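Local atomic coordinates of putative NADP oxidoreductase BF3122 (Bacteroides fragilis, PDB entry 3D1L), a protein that probably binds NADP through an N-terminal Rossmann domain and acts as an oxidoreductase, although its substrate and reaction remain unassigned. Residues 108-111 with 112-116; 184-187 with 188-191. All coordinates share one frame; numbering follows the deposited sequence.

Interaction 1: residues 108-111 with 112-116; sequences NVWE and GHVPH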
# COMPACT_ATOMS: atom_id res chain seq x y z
N ASN B 108 23.22 7.56 -23.85
CA ASN B 108 24.57 7.68 -24.44
C ASN B 108 25.53 6.55 -24.08
O ASN B 108 26.60 6.45 -24.67
CB ASN B 108 25.21 9.06 -24.16
CG ASN B 108 25.50 9.30 -22.66
OD1 ASN B 108 25.65 8.36 -21.88
ND2 ASN B 108 25.58 10.57 -22.27
N VAL B 109 25.16 5.69 -23.13
CA VAL B 109 25.97 4.49 -22.89
C VAL B 109 26.30 3.78 -24.19
O VAL B 109 27.44 3.39 -24.42
CB VAL B 109 25.31 3.51 -21.88
CG1 VAL B 109 25.24 4.15 -20.59
CG2 VAL B 109 23.90 3.05 -22.31
N TRP B 110 25.30 3.65 -25.06
CA TRP B 110 25.46 2.93 -26.32
C TRP B 110 26.27 3.62 -27.40
O TRP B 110 26.70 2.96 -28.35
CB TRP B 110 24.09 2.65 -26.91
CG TRP B 110 23.21 1.82 -26.06
CD1 TRP B 110 22.05 2.22 -25.43
CD2 TRP B 110 23.38 0.44 -25.75
NE1 TRP B 110 21.50 1.16 -24.76
CE2 TRP B 110 22.29 0.05 -24.94
CE3 TRP B 110 24.35 -0.52 -26.10
CZ2 TRP B 110 22.15 -1.25 -24.45
CZ3 TRP B 110 24.20 -1.82 -25.60
CH2 TRP B 110 23.11 -2.16 -24.79
N GLU B 111 26.43 4.95 -27.31
CA GLU B 111 26.95 5.70 -28.44
C GLU B 111 28.43 5.40 -28.70
O GLU B 111 29.24 5.35 -27.77
CB GLU B 111 26.66 7.20 -28.32
CG GLU B 111 27.74 8.07 -27.68
CD GLU B 111 27.49 9.56 -27.92
OE1 GLU B 111 27.58 9.97 -29.10
OE2 GLU B 111 27.21 10.31 -26.96
N GLY B 112 28.75 5.17 -29.97
CA GLY B 112 30.09 4.72 -30.34
C GLY B 112 30.21 3.20 -30.33
O GLY B 112 31.11 2.65 -30.97
N HIS B 113 29.30 2.53 -29.62
CA HIS B 113 29.32 1.06 -29.54
C HIS B 113 28.48 0.36 -30.60
O HIS B 113 28.88 -0.69 -31.12
CB HIS B 113 28.93 0.59 -28.13
CG HIS B 113 29.90 1.01 -27.07
ND1 HIS B 113 29.58 1.91 -26.08
CD2 HIS B 113 31.20 0.68 -26.87
CE1 HIS B 113 30.63 2.11 -25.30
NE2 HIS B 113 31.62 1.37 -25.76
N VAL B 114 27.31 0.92 -30.91
CA VAL B 114 26.43 0.38 -31.95
C VAL B 114 25.76 1.47 -32.77
O VAL B 114 25.54 2.57 -32.28
CB VAL B 114 25.29 -0.54 -31.37
CG1 VAL B 114 25.84 -1.93 -31.04
CG2 VAL B 114 24.62 0.10 -30.17
N PRO B 115 25.48 1.18 -34.04
CA PRO B 115 24.81 2.19 -34.85
C PRO B 115 23.35 2.50 -34.47
O PRO B 115 22.91 3.60 -34.75
CB PRO B 115 24.90 1.64 -36.27
CG PRO B 115 25.17 0.17 -36.11
CD PRO B 115 25.88 -0.02 -34.82
N HIS B 116 22.60 1.55 -33.91
CA HIS B 116 21.20 1.78 -33.58
C HIS B 116 20.98 1.37 -32.11
O HIS B 116 21.34 0.26 -31.68
CB HIS B 116 20.25 1.04 -34.53
CG HIS B 116 20.54 1.31 -35.98
ND1 HIS B 116 19.93 2.33 -36.68
CD2 HIS B 116 21.41 0.72 -36.84
CE1 HIS B 116 20.40 2.34 -37.92
NE2 HIS B 116 21.29 1.37 -38.04
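H113 folds back over the end of the 3-10 turn at 108-110 and grips two successive carbonyls. Its ring nitrogen ND1 donates to V109 O at 3.1 Å, with the oxygen at the ring edge, in its plane, and the donor in the carbonyl plane. The N-H...O angle is a bent 141°. The bond favours this rotation of the ring, with ND1 toward V109. The side chain gets there because CG stands beside the backbone N (chi1 -64°), which carries the ring back along the chain toward V109. The backbone N of H113 meanwhile donates to W110 O at 2.9 Å, and V114 N adds a weak bond to the same W110 O at 3.3 Å. W110 O thus takes two donors as the chain turns away from the 3-10 segment, with G112 at the bend in a backbone conformation of positive phi (89°).

The close-packed side is apolar. W110 is buried, and its side chain runs beside that of V114, both pointing the same way; CE3 of the indole meets V114 CG2 obliquely at 4.1 Å. Within the turn, V109 CG2 sits over one indole face, offset toward the rim. The other side is loose: E111, G112 and H113 are exposed, and the E111 chain, extended beyond CG, runs back alongside N108.

The whole piece lies in the loop joining strand 97-100 to strand 117-122. W110 reaches inward to L85 and F81, meeting the latter ring edge-to-face, and to M98 and H100. H113 touches L85 and Q86, and V114 packs on V89 and M98, which lays the loop against helix 78-89 and strand 97-100.

Interaction 2: residues 184-187 with 188-191; sequences FTNH and MYAL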
# COMPACT_ATOMS: atom_id res chain seq x y z
N PHE B 184 9.46 4.18 -1.81
CA PHE B 184 9.35 4.66 -0.42
C PHE B 184 7.94 4.41 0.14
O PHE B 184 7.77 4.17 1.33
CB PHE B 184 9.72 6.14 -0.30
CG PHE B 184 11.16 6.45 -0.67
CD1 PHE B 184 12.10 5.43 -0.80
CD2 PHE B 184 11.57 7.77 -0.87
CE1 PHE B 184 13.43 5.73 -1.13
CE2 PHE B 184 12.90 8.07 -1.18
CZ PHE B 184 13.83 7.05 -1.31
N THR B 185 6.94 4.51 -0.72
CA THR B 185 5.57 4.22 -0.35
C THR B 185 5.42 2.77 0.07
O THR B 185 4.88 2.47 1.14
CB THR B 185 4.61 4.53 -1.50
OG1 THR B 185 4.48 5.97 -1.63
CG2 THR B 185 3.21 3.92 -1.20
N ASN B 186 5.91 1.84 -0.75
CA ASN B 186 5.84 0.42 -0.38
C ASN B 186 6.61 0.17 0.92
O ASN B 186 6.17 -0.62 1.75
CB ASN B 186 6.37 -0.49 -1.50
CG ASN B 186 6.21 -1.96 -1.16
OD1 ASN B 186 5.13 -2.54 -1.34
ND2 ASN B 186 7.27 -2.55 -0.63
N HIS B 187 7.73 0.87 1.11
CA HIS B 187 8.49 0.74 2.38
C HIS B 187 7.65 1.15 3.58
O HIS B 187 7.73 0.52 4.62
CB HIS B 187 9.82 1.51 2.36
CG HIS B 187 10.69 1.24 3.55
ND1 HIS B 187 11.15 -0.02 3.87
CD2 HIS B 187 11.17 2.06 4.51
CE1 HIS B 187 11.88 0.04 4.97
NE2 HIS B 187 11.91 1.29 5.38
N MSE B 188 6.81 2.19 3.44
CA MSE B 188 5.88 2.56 4.53
C MSE B 188 4.93 1.43 4.89
O MSE B 188 4.61 1.22 6.07
CB MSE B 188 5.08 3.83 4.18
CG MSE B 188 5.90 5.07 3.85
SE MSE B 188 7.01 5.57 5.35
CE MSE B 188 8.68 4.79 4.91
N TYR B 189 4.46 0.72 3.86
CA TYR B 189 3.64 -0.49 4.04
C TYR B 189 4.42 -1.56 4.76
O TYR B 189 3.86 -2.27 5.60
CB TYR B 189 3.19 -1.10 2.70
CG TYR B 189 2.41 -0.20 1.75
CD1 TYR B 189 1.76 0.95 2.18
CD2 TYR B 189 2.31 -0.55 0.40
CE1 TYR B 189 1.07 1.76 1.28
CE2 TYR B 189 1.62 0.21 -0.50
CZ TYR B 189 1.00 1.37 -0.07
OH TYR B 189 0.32 2.12 -1.02
N ALA B 190 5.71 -1.70 4.41
CA ALA B 190 6.59 -2.73 5.00
C ALA B 190 6.85 -2.51 6.49
O ALA B 190 6.87 -3.47 7.26
CB ALA B 190 7.89 -2.82 4.24
N LEU B 191 7.07 -1.25 6.88
CA LEU B 191 7.26 -0.86 8.26
C LEU B 191 5.99 -1.07 9.07
O LEU B 191 6.05 -1.65 10.15
CB LEU B 191 7.70 0.60 8.37
CG LEU B 191 9.08 0.93 7.81
CD1 LEU B 191 9.34 2.41 7.94
CD2 LEU B 191 10.16 0.11 8.52
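L191 lies over one face of the H187 ring, one helical turn further along the same helix. Followed outward, H187 begins with CB beside the following peptide. CG stands opposite the backbone N about the first bond (chi1 -172°), which swings the imidazole out beside the L191 side chain. CD2 then meets two methyl groups, M188 CE at 3.7 Å and L191 CD1 a little further off. CE1 has L191 CD2 near it, and ND1 of H187, at the ring's other edge, has A190 CB obliquely near it at 4.3 Å. At the tip, NE2 of H187 is 3.7 Å from CG of L191. That carbon, L191 CG, stands over the ring face, 4.0 Å from the H187 ring centroid and 24° off the normal, a CH-pi contact. NE2 has its polar partner across the dimer interface, a hydrogen bond to S261 OG of the second subunit.

Around the helix, Y189 lies alongside T185, with its hydroxyl OH 3.4 Å from T185 CG2. The carbonyl oxygen T185 O sits over one face of the tyrosine ring, offset toward its rim, while also accepting the backbone bond from Y189 N. The N186 side chain crosses that of Y189 at about a right angle, N186 OD1 3.9 Å from Y189 CD2, with amide and ring planes 73° apart.

The contact occupies the middle of the long helix 168-198, buried where two subunits meet. M188 packs on L258 and L191 on M251, both of helix 249-264 in the same chain. N186 ND2 is hydrogen-bonded to P222 O and Q226 OE1 of the second subunit, and Y255 of that subunit meets F184 edge-to-face, so this turn is part of the dimer interface.

From the N terminus, the chain first builds most of the Rossmann-type sheet, and interaction 1 closes a short turn in the loop between strands 97-100 and 117-122, setting that loop against helix 78-89. The chain then completes the sheet through strands 139-143 and 163-165 before entering helix 168-198, where interaction 2 spans a single helical turn. The two contacts are in series, neither nested nor crossed, and lie on opposite sides of the chain's centre, with their own centres about 38 Å apart and no touch between them. Interaction 1 belongs to the surface of the Rossmann-type, probably nucleotide-binding, half, interaction 2 to the helical half and its dimer interface.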